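Local structure of endonuclease V (Bacillus subtilis, 3GA2) at residues Ile63-Asp68 and Pro216-Leu221; Leu148-Cys153 and Ile168-Glu173; Arg180-Val185 and Ile209-Arg214. The protein probably acts in repair of deaminated DNA, using magnesium to cut the strand at the second phosphodiester bond 3' to a deoxyinosine. The protein carries 1 engineered substitution. All coordinates share one frame; numbering follows the deposited sequence.

Contact 1 spans the others along the chain: its segments, 63-68 and 216-221, enclose first contact 2 (148-153 with 168-173) and then contact 3 (180-185 with 209-214), which follow in series. Contacts 1 and 2 reach the same mixed sheet on opposite sides of the chain's centre, their centres 30 Å apart. Contact 1 packs helix 217-235 on strand 55-66, while contact 2 lies at outermost strand 165-170. Contact 3 touches contact 1, with centres 15 Å apart, because 209-214 leads almost directly into that helix. Contacts 1 and 3 both have side chains within about 10 Å of those of the predicted magnesium-binding aspartates D46 and D116; contact 2 is remote from them.

Contact 1 (Ile63-Asp68 and Pro216-Leu221); sequences IVIDAD and PIPVRL
In this endonuclease V, a member of the RNase H-like clan, the contact is a helix-on-sheet packing: the first turn of helix 217-235 rests on the end of strand 55-66 through I63 and I65 on one side and P218 and L221 on the other. The short strand and helix segments run roughly antiparallel, their N-to-C directions 147° apart, and their axes approach to 8.1 Å. I65 places CG1 between its backbone N and carbonyl carbon (chi1 64°), and CD1 at the end of that branch meets the pyrrolidine ring at CG of P218. The two side chains cross at about a right angle, and the 3.5 Å between I65 CD1 and P218 CG is tighter than usual for carbons. Proline suits the place: in the first turn of a helix its lack of an N-H costs no helical bond, and the ring offers a compact apolar surface. One turn on, L221 meets I63, again crossing at about a right angle. The I63 CG2 methyl lies 4.0 Å from L221 CB, while I63 CG1 packs against the leucine backbone, 3.8 Å from L221 C. The two beta-branched isoleucines, both buried, give the strand the apolar branches that meet the helix; leucine, partly exposed, adds an apolar CB on the helix side. P216 occupies the N-cap, and its carbonyl accepts the backbone N-H of R220, which closes the first turn. On the sheet, I65 and P218 both also touch T42 of strand 41-52, I63 and L221 both reach V72 of edge strand 72-81, and V219 turns to L114 and D116 of strand 113-116.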
loop_
_atom_site.group_PDB
_atom_site.type_symbol
_atom_site.label_atom_id
_atom_site.label_comp_id
_atom_site.label_asym_id
_atom_site.label_seq_id
_atom_site.Cartn_x
_atom_site.Cartn_y
_atom_site.Cartn_z
ATOM N N ILE A 63 -0.769 1.767 -11.219
ATOM C CA ILE A 63 -0.397 1.010 -12.402
ATOM C C ILE A 63 -1.189 -0.284 -12.357
ATOM O O ILE A 63 -1.090 -1.028 -11.387
ATOM C CB ILE A 63 1.098 0.648 -12.398
ATOM C CG1 ILE A 63 1.936 1.901 -12.154
ATOM C CG2 ILE A 63 1.471 -0.008 -13.717
ATOM C CD1 ILE A 63 1.785 2.962 -13.227
ATOM N N VAL A 64 -1.979 -0.539 -13.393
ATOM C CA VAL A 64 -2.783 -1.750 -13.462
ATOM C C VAL A 64 -2.144 -2.715 -14.447
ATOM O O VAL A 64 -1.824 -2.333 -15.569
ATOM C CB VAL A 64 -4.220 -1.445 -13.949
ATOM C CG1 VAL A 64 -5.080 -2.691 -13.844
ATOM C CG2 VAL A 64 -4.826 -0.313 -13.121
ATOM N N ILE A 65 -1.923 -3.957 -14.028
ATOM C CA ILE A 65 -1.351 -4.933 -14.942
ATOM C C ILE A 65 -2.303 -6.108 -15.116
ATOM O O ILE A 65 -3.213 -6.305 -14.311
ATOM C CB ILE A 65 0.018 -5.475 -14.453
ATOM C CG1 ILE A 65 -0.151 -6.244 -13.143
ATOM C CG2 ILE A 65 1.005 -4.315 -14.271
ATOM C CD1 ILE A 65 1.006 -7.166 -12.833
ATOM N N ASP A 66 -2.100 -6.868 -16.187
ATOM C CA ASP A 66 -2.905 -8.052 -16.464
ATOM C C ASP A 66 -2.306 -9.106 -15.546
ATOM O O ASP A 66 -1.089 -9.288 -15.522
ATOM C CB ASP A 66 -2.745 -8.456 -17.934
ATOM C CG ASP A 66 -3.433 -9.768 -18.260
ATOM O OD1 ASP A 66 -2.901 -10.836 -17.889
ATOM O OD2 ASP A 66 -4.512 -9.727 -18.879
ATOM N N ALA A 67 -3.143 -9.788 -14.774
ATOM C CA ALA A 67 -2.639 -10.790 -13.832
ATOM C C ALA A 67 -1.795 -11.899 -14.453
ATOM O O ALA A 67 -0.764 -12.263 -13.901
ATOM C CB ALA A 67 -3.802 -11.406 -13.055
ATOM N N ASP A 68 -2.236 -12.435 -15.591
ATOM C CA ASP A 68 -1.512 -13.517 -16.249
ATOM C C ASP A 68 -0.240 -13.079 -16.985
ATOM O O ASP A 68 0.845 -13.592 -16.710
ATOM C CB ASP A 68 -2.423 -14.262 -17.233
ATOM C CG ASP A 68 -3.590 -14.968 -16.554
ATOM O OD1 ASP A 68 -3.563 -15.166 -15.321
ATOM O OD2 ASP A 68 -4.540 -15.348 -17.270
ATOM N N PRO A 216 7.162 -6.130 -5.778
ATOM C CA PRO A 216 6.381 -6.822 -6.811
ATOM C C PRO A 216 6.191 -5.933 -8.035
ATOM O O PRO A 216 6.094 -4.714 -7.912
ATOM C CB PRO A 216 5.072 -7.167 -6.092
ATOM C CG PRO A 216 5.000 -6.167 -4.967
ATOM C CD PRO A 216 6.426 -6.049 -4.506
ATOM N N ILE A 217 6.147 -6.548 -9.215
ATOM C CA ILE A 217 6.012 -5.817 -10.474
ATOM C C ILE A 217 5.118 -4.576 -10.444
ATOM O O ILE A 217 5.568 -3.488 -10.781
ATOM C CB ILE A 217 5.536 -6.748 -11.614
ATOM C CG1 ILE A 217 6.582 -7.840 -11.857
ATOM C CG2 ILE A 217 5.343 -5.958 -12.895
ATOM C CD1 ILE A 217 6.105 -8.939 -12.787
ATOM N N PRO A 218 3.843 -4.721 -10.044
ATOM C CA PRO A 218 2.926 -3.574 -9.994
ATOM C C PRO A 218 3.446 -2.403 -9.159
ATOM O O PRO A 218 3.372 -1.250 -9.584
ATOM C CB PRO A 218 1.657 -4.172 -9.391
ATOM C CG PRO A 218 1.706 -5.586 -9.845
ATOM C CD PRO A 218 3.153 -5.951 -9.622
ATOM N N VAL A 219 3.965 -2.704 -7.972
ATOM C CA VAL A 219 4.478 -1.675 -7.075
ATOM C C VAL A 219 5.768 -1.051 -7.597
ATOM O O VAL A 219 5.970 0.153 -7.468
ATOM C CB VAL A 219 4.716 -2.244 -5.656
ATOM C CG1 VAL A 219 5.150 -1.136 -4.711
ATOM C CG2 VAL A 219 3.438 -2.894 -5.140
ATOM N N ARG A 220 6.636 -1.865 -8.189
ATOM C CA ARG A 220 7.891 -1.348 -8.723
ATOM C C ARG A 220 7.598 -0.354 -9.848
ATOM O O ARG A 220 8.259 0.679 -9.962
ATOM C CB ARG A 220 8.760 -2.487 -9.257
ATOM C CG ARG A 220 10.076 -2.025 -9.857
ATOM C CD ARG A 220 10.712 -3.109 -10.710
ATOM N NE ARG A 220 12.064 -2.733 -11.122
ATOM C CZ ARG A 220 12.825 -3.446 -11.946
ATOM N NH1 ARG A 220 12.369 -4.583 -12.458
ATOM N NH2 ARG A 220 14.047 -3.027 -12.252
ATOM N N LEU A 221 6.606 -0.667 -10.679
ATOM C CA LEU A 221 6.243 0.221 -11.774
ATOM C C LEU A 221 5.624 1.521 -11.261
ATOM O O LEU A 221 5.940 2.600 -11.752
ATOM C CB LEU A 221 5.287 -0.488 -12.748
ATOM C CG LEU A 221 5.987 -1.599 -13.543
ATOM C CD1 LEU A 221 5.015 -2.303 -14.472
ATOM C CD2 LEU A 221 7.140 -0.985 -14.339
#

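Contact 2 (Leu148-Cys153 and Ile168-Glu173)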
loop_
_atom_site.group_PDB
_atom_site.type_symbol
_atom_site.label_atom_id
_atom_site.label_comp_id
_atom_site.label_asym_id
_atom_site.label_seq_id
_atom_site.Cartn_x
_atom_site.Cartn_y
_atom_site.Cartn_z
ATOM N N LEU A 148 8.500 -1.163 10.457
ATOM C CA LEU A 148 7.890 -0.329 11.482
ATOM C C LEU A 148 7.909 -1.131 12.784
ATOM O O LEU A 148 7.131 -2.073 12.946
ATOM C CB LEU A 148 6.448 -0.002 11.094
ATOM C CG LEU A 148 5.674 0.896 12.064
ATOM C CD1 LEU A 148 6.346 2.259 12.154
ATOM C CD2 LEU A 148 4.238 1.042 11.581
ATOM N N LYS A 149 8.800 -0.767 13.701
ATOM C CA LYS A 149 8.924 -1.474 14.974
ATOM C C LYS A 149 7.791 -1.121 15.946
ATOM O O LYS A 149 7.666 0.019 16.391
ATOM C CB LYS A 149 10.286 -1.168 15.606
ATOM C CG LYS A 149 10.660 -2.104 16.738
ATOM C CD LYS A 149 12.052 -1.805 17.265
ATOM C CE LYS A 149 12.387 -2.685 18.454
ATOM N NZ LYS A 149 13.616 -2.221 19.136
ATOM N N ILE A 150 6.977 -2.120 16.281
ATOM C CA ILE A 150 5.824 -1.932 17.161
ATOM C C ILE A 150 5.947 -2.646 18.511
ATOM O O ILE A 150 6.352 -3.808 18.573
ATOM C CB ILE A 150 4.542 -2.445 16.464
ATOM C CG1 ILE A 150 4.429 -1.822 15.067
ATOM C CG2 ILE A 150 3.307 -2.113 17.306
ATOM C CD1 ILE A 150 3.368 -2.478 14.173
ATOM N N LYS A 151 5.591 -1.955 19.591
ATOM C CA LYS A 151 5.649 -2.561 20.922
ATOM C C LYS A 151 7.067 -2.989 21.279
ATOM O O LYS A 151 7.262 -3.834 22.155
ATOM C CB LYS A 151 4.747 -3.797 20.969
ATOM C CG LYS A 151 3.508 -3.683 21.833
ATOM C CD LYS A 151 2.526 -2.671 21.289
ATOM C CE LYS A 151 1.137 -2.921 21.860
ATOM N NZ LYS A 151 1.160 -3.042 23.348
ATOM N N GLY A 152 8.053 -2.423 20.592
ATOM C CA GLY A 152 9.432 -2.781 20.864
ATOM C C GLY A 152 9.756 -4.174 20.361
ATOM O O GLY A 152 10.711 -4.807 20.812
ATOM N N CYS A 153 8.959 -4.657 19.414
ATOM C CA CYS A 153 9.158 -5.988 18.854
ATOM C C CYS A 153 9.996 -5.956 17.585
ATOM O O CYS A 153 9.735 -5.173 16.675
ATOM C CB CYS A 153 7.804 -6.633 18.561
ATOM S SG CYS A 153 6.837 -6.978 20.051
ATOM N N ILE A 168 5.924 -11.759 11.809
ATOM C CA ILE A 168 6.195 -10.700 12.764
ATOM C C ILE A 168 5.046 -10.809 13.751
ATOM O O ILE A 168 3.908 -10.486 13.421
ATOM C CB ILE A 168 6.164 -9.337 12.080
ATOM C CG1 ILE A 168 7.216 -9.307 10.974
ATOM C CG2 ILE A 168 6.408 -8.229 13.105
ATOM C CD1 ILE A 168 7.055 -8.154 10.003
ATOM N N ILE A 169 5.342 -11.289 14.954
ATOM C CA ILE A 169 4.314 -11.476 15.960
ATOM C C ILE A 169 4.450 -10.506 17.129
ATOM O O ILE A 169 5.540 -10.299 17.663
ATOM C CB ILE A 169 4.324 -12.937 16.468
ATOM C CG1 ILE A 169 4.295 -13.896 15.268
ATOM C CG2 ILE A 169 3.109 -13.190 17.358
ATOM C CD1 ILE A 169 4.263 -15.372 15.632
ATOM N N ILE A 170 3.325 -9.905 17.510
ATOM C CA ILE A 170 3.269 -8.941 18.603
ATOM C C ILE A 170 2.052 -9.292 19.455
ATOM O O ILE A 170 0.939 -9.396 18.941
ATOM C CB ILE A 170 3.129 -7.508 18.043
ATOM C CG1 ILE A 170 4.316 -7.203 17.122
ATOM C CG2 ILE A 170 3.083 -6.494 19.168
ATOM C CD1 ILE A 170 4.213 -5.886 16.425
ATOM N N ASP A 171 2.265 -9.484 20.753
ATOM C CA ASP A 171 1.174 -9.849 21.662
ATOM C C ASP A 171 0.491 -11.136 21.212
ATOM O O ASP A 171 -0.714 -11.305 21.400
ATOM C CB ASP A 171 0.118 -8.738 21.746
ATOM C CG ASP A 171 0.649 -7.471 22.388
ATOM O OD1 ASP A 171 1.398 -7.577 23.384
ATOM O OD2 ASP A 171 0.297 -6.372 21.908
ATOM N N GLY A 172 1.251 -12.041 20.604
ATOM C CA GLY A 172 0.671 -13.300 20.161
ATOM C C GLY A 172 -0.174 -13.186 18.906
ATOM O O GLY A 172 -0.918 -14.104 18.571
ATOM N N GLU A 173 -0.068 -12.060 18.209
ATOM C CA GLU A 173 -0.826 -11.866 16.980
ATOM C C GLU A 173 0.101 -11.622 15.805
ATOM O O GLU A 173 1.131 -10.956 15.937
ATOM C CB GLU A 173 -1.805 -10.701 17.133
ATOM C CG GLU A 173 -3.094 -11.105 17.828
ATOM C CD GLU A 173 -4.088 -9.969 17.950
ATOM O OE1 GLU A 173 -4.283 -9.237 16.956
ATOM O OE2 GLU A 173 -4.685 -9.822 19.041
#
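The flat carboxylate of D171 is met at one oxygen by the end of K151. Its OD2 stands 3.7 Å from K151 NZ, a long salt bridge, and K151 CE is about as near to the same oxygen. The side chains cross at about a right angle, the lysine chain bending at chi2 and chi4; since both residues are exposed, water is likely to screen the attraction. Next to this ion pair I170 carries the apolar contact. Its CG2 methyl, anti to the backbone N, lies 3.6 Å from K151 CB. The other branch runs past C153, with I170 CG1 3.8 Å from C153 CB, and SG beside both branches. At its end, I170 CD1 presses against I150 CB at 3.5 Å, a tight carbon pair. Each segment contains a type I' turn. One, I170 to E173, forms the two-residue loop of the beta-hairpin joining strands 165-170 and 173-179, where I170 and E173 exchange backbone hydrogen bonds in both directions. The other, I150 to C153, belongs to the preceding loop and is closed by C153 N to I150 O at 2.9 Å. G152 and G172 hold matching positive-phi positions, which glycine adopts without strain. Y175 of strand 173-179 touches both I150 and I170, and the hydroxyl of Y147 hydrogen-bonds to C153 O.

Contact 3 (Arg180-Val185 and Ile209-Arg214); sequences RTRRDV and INQESR
This is a surface contact between two loops of the RNase H-like fold, one joining strands 173-179 and 188-194, the other leading from helix 198-207 to helix 217-235. T181 carries it. With OG1 held between its backbone N and carbonyl carbon (chi1 44°), the hydroxyl donates to R214 O at 2.6 Å, in the carbonyl plane and on a lone pair. Its other branch serves the apolar side: T181 CG2 lies 3.5 Å from I209 CD1, the side chains crossing at about a right angle. Threonine suits this place by joining a donor to a methyl; an alanine here would probably leave R214 O without this donor and open a gap beside I209 CD1. Across from it Q211, centre of an inverse gamma turn, sends NE2 to T181 O in a weak bond of 3.5 Å. R214, its side chain about 8 Å from that of predicted magnesium ligand D116, points its guanidinium away, NH1 bonding to K145 O. R182 extends alongside the second loop, with E212 O 4.0 Å above one guanidinium face, toward the rim. A water at that guanidinium's edge, in its plane, accepts from R214 N at 3.2 Å and weakly from R182 NH1.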
loop_
_atom_site.group_PDB
_atom_site.type_symbol
_atom_site.label_atom_id
_atom_site.label_comp_id
_atom_site.label_asym_id
_atom_site.label_seq_id
_atom_site.Cartn_x
_atom_site.Cartn_y
_atom_site.Cartn_z
ATOM N N ARG A 180 11.717 -12.156 2.032
ATOM C CA ARG A 180 12.861 -12.065 1.140
ATOM C C ARG A 180 12.329 -12.224 -0.281
ATOM O O ARG A 180 12.080 -13.339 -0.731
ATOM C CB ARG A 180 13.850 -13.199 1.429
ATOM C CG ARG A 180 15.168 -13.081 0.681
ATOM C CD ARG A 180 16.090 -12.072 1.351
ATOM N NE ARG A 180 16.500 -12.526 2.675
ATOM C CZ ARG A 180 17.301 -11.849 3.492
ATOM N NH1 ARG A 180 17.790 -10.670 3.130
ATOM N NH2 ARG A 180 17.617 -12.359 4.676
ATOM N N THR A 181 12.141 -11.117 -0.986
ATOM C CA THR A 181 11.641 -11.191 -2.349
ATOM C C THR A 181 12.800 -11.411 -3.299
ATOM O O THR A 181 12.737 -12.261 -4.185
ATOM C CB THR A 181 10.897 -9.920 -2.739
ATOM O OG1 THR A 181 11.634 -8.781 -2.290
ATOM C CG2 THR A 181 9.512 -9.915 -2.117
ATOM N N ARG A 182 13.862 -10.644 -3.111
ATOM C CA ARG A 182 15.044 -10.781 -3.944
ATOM C C ARG A 182 16.115 -11.350 -3.016
ATOM O O ARG A 182 16.355 -10.816 -1.930
ATOM C CB ARG A 182 15.439 -9.413 -4.500
ATOM C CG ARG A 182 16.590 -9.437 -5.473
ATOM C CD ARG A 182 16.896 -8.035 -5.931
ATOM N NE ARG A 182 18.124 -7.965 -6.712
ATOM C CZ ARG A 182 18.785 -6.838 -6.951
ATOM N NH1 ARG A 182 18.330 -5.687 -6.466
ATOM N NH2 ARG A 182 19.899 -6.860 -7.668
ATOM N N ARG A 183 16.747 -12.445 -3.424
ATOM C CA ARG A 183 17.743 -13.084 -2.569
ATOM C C ARG A 183 18.924 -12.211 -2.170
ATOM O O ARG A 183 19.434 -11.419 -2.961
ATOM C CB ARG A 183 18.250 -14.382 -3.207
ATOM C CG ARG A 183 18.876 -14.218 -4.571
ATOM C CD ARG A 183 19.397 -15.559 -5.088
ATOM N NE ARG A 183 20.532 -16.053 -4.314
ATOM C CZ ARG A 183 21.718 -15.452 -4.262
ATOM N NH1 ARG A 183 22.699 -15.972 -3.532
ATOM N NH2 ARG A 183 21.928 -14.335 -4.946
ATOM N N ASP A 184 19.334 -12.370 -0.915
ATOM C CA ASP A 184 20.457 -11.640 -0.331
ATOM C C ASP A 184 20.205 -10.145 -0.132
ATOM O O ASP A 184 20.838 -9.527 0.723
ATOM C CB ASP A 184 21.722 -11.844 -1.176
ATOM C CG ASP A 184 22.994 -11.820 -0.342
ATOM O OD1 ASP A 184 23.216 -10.829 0.389
ATOM O OD2 ASP A 184 23.778 -12.791 -0.421
ATOM N N VAL A 185 19.292 -9.558 -0.906
ATOM C CA VAL A 185 19.007 -8.130 -0.757
ATOM C C VAL A 185 18.016 -7.904 0.382
ATOM O O VAL A 185 17.368 -8.844 0.843
ATOM C CB VAL A 185 18.428 -7.510 -2.055
ATOM C CG1 VAL A 185 19.162 -8.060 -3.267
ATOM C CG2 VAL A 185 16.936 -7.764 -2.147
ATOM N N ILE A 209 6.874 -11.335 -8.254
ATOM C CA ILE A 209 8.287 -11.086 -8.024
ATOM C C ILE A 209 9.216 -11.643 -9.096
ATOM O O ILE A 209 9.101 -12.800 -9.503
ATOM C CB ILE A 209 8.732 -11.669 -6.665
ATOM C CG1 ILE A 209 7.982 -10.975 -5.520
ATOM C CG2 ILE A 209 10.235 -11.515 -6.504
ATOM C CD1 ILE A 209 8.261 -9.474 -5.408
ATOM N N ASN A 210 10.138 -10.806 -9.549
ATOM C CA ASN A 210 11.128 -11.223 -10.530
ATOM C C ASN A 210 12.467 -10.788 -9.937
ATOM O O ASN A 210 12.521 -9.842 -9.150
ATOM C CB ASN A 210 10.890 -10.537 -11.877
ATOM C CG ASN A 210 11.781 -9.332 -12.082
ATOM O OD1 ASN A 210 11.677 -8.335 -11.368
ATOM N ND2 ASN A 210 12.675 -9.422 -13.060
ATOM N N GLN A 211 13.544 -11.473 -10.301
ATOM C CA GLN A 211 14.852 -11.130 -9.765
ATOM C C GLN A 211 15.436 -9.870 -10.392
ATOM O O GLN A 211 16.513 -9.898 -10.990
ATOM C CB GLN A 211 15.818 -12.304 -9.941
ATOM C CG GLN A 211 15.430 -13.536 -9.135
ATOM C CD GLN A 211 15.227 -13.225 -7.661
ATOM O OE1 GLN A 211 16.146 -12.770 -6.973
ATOM N NE2 GLN A 211 14.018 -13.466 -7.170
ATOM N N GLU A 212 14.714 -8.763 -10.245
ATOM C CA GLU A 212 15.142 -7.474 -10.778
ATOM C C GLU A 212 14.993 -6.444 -9.658
ATOM O O GLU A 212 15.763 -5.488 -9.566
ATOM C CB GLU A 212 14.258 -7.076 -11.964
ATOM C CG GLU A 212 14.992 -6.370 -13.092
ATOM C CD GLU A 212 15.757 -7.333 -13.986
ATOM O OE1 GLU A 212 16.611 -8.085 -13.468
ATOM O OE2 GLU A 212 15.502 -7.334 -15.210
ATOM N N SER A 213 13.991 -6.660 -8.811
ATOM C CA SER A 213 13.717 -5.780 -7.681
ATOM C C SER A 213 13.052 -6.556 -6.556
ATOM O O SER A 213 12.524 -7.649 -6.766
ATOM C CB SER A 213 12.803 -4.632 -8.101
ATOM O OG SER A 213 13.430 -3.824 -9.081
ATOM N N ARG A 214 13.078 -5.991 -5.358
ATOM C CA ARG A 214 12.456 -6.654 -4.218
ATOM C C ARG A 214 10.981 -6.274 -4.121
ATOM O O ARG A 214 10.256 -6.788 -3.272
ATOM C CB ARG A 214 13.173 -6.272 -2.925
ATOM C CG ARG A 214 13.240 -4.784 -2.672
ATOM C CD ARG A 214 13.893 -4.500 -1.330
ATOM N NE ARG A 214 13.958 -3.066 -1.063
ATOM C CZ ARG A 214 13.769 -2.523 0.132
ATOM N NH1 ARG A 214 13.500 -3.293 1.183
ATOM N NH2 ARG A 214 13.846 -1.212 0.275
HETATM O O HOH W 1 15.630 -4.077 -5.073
#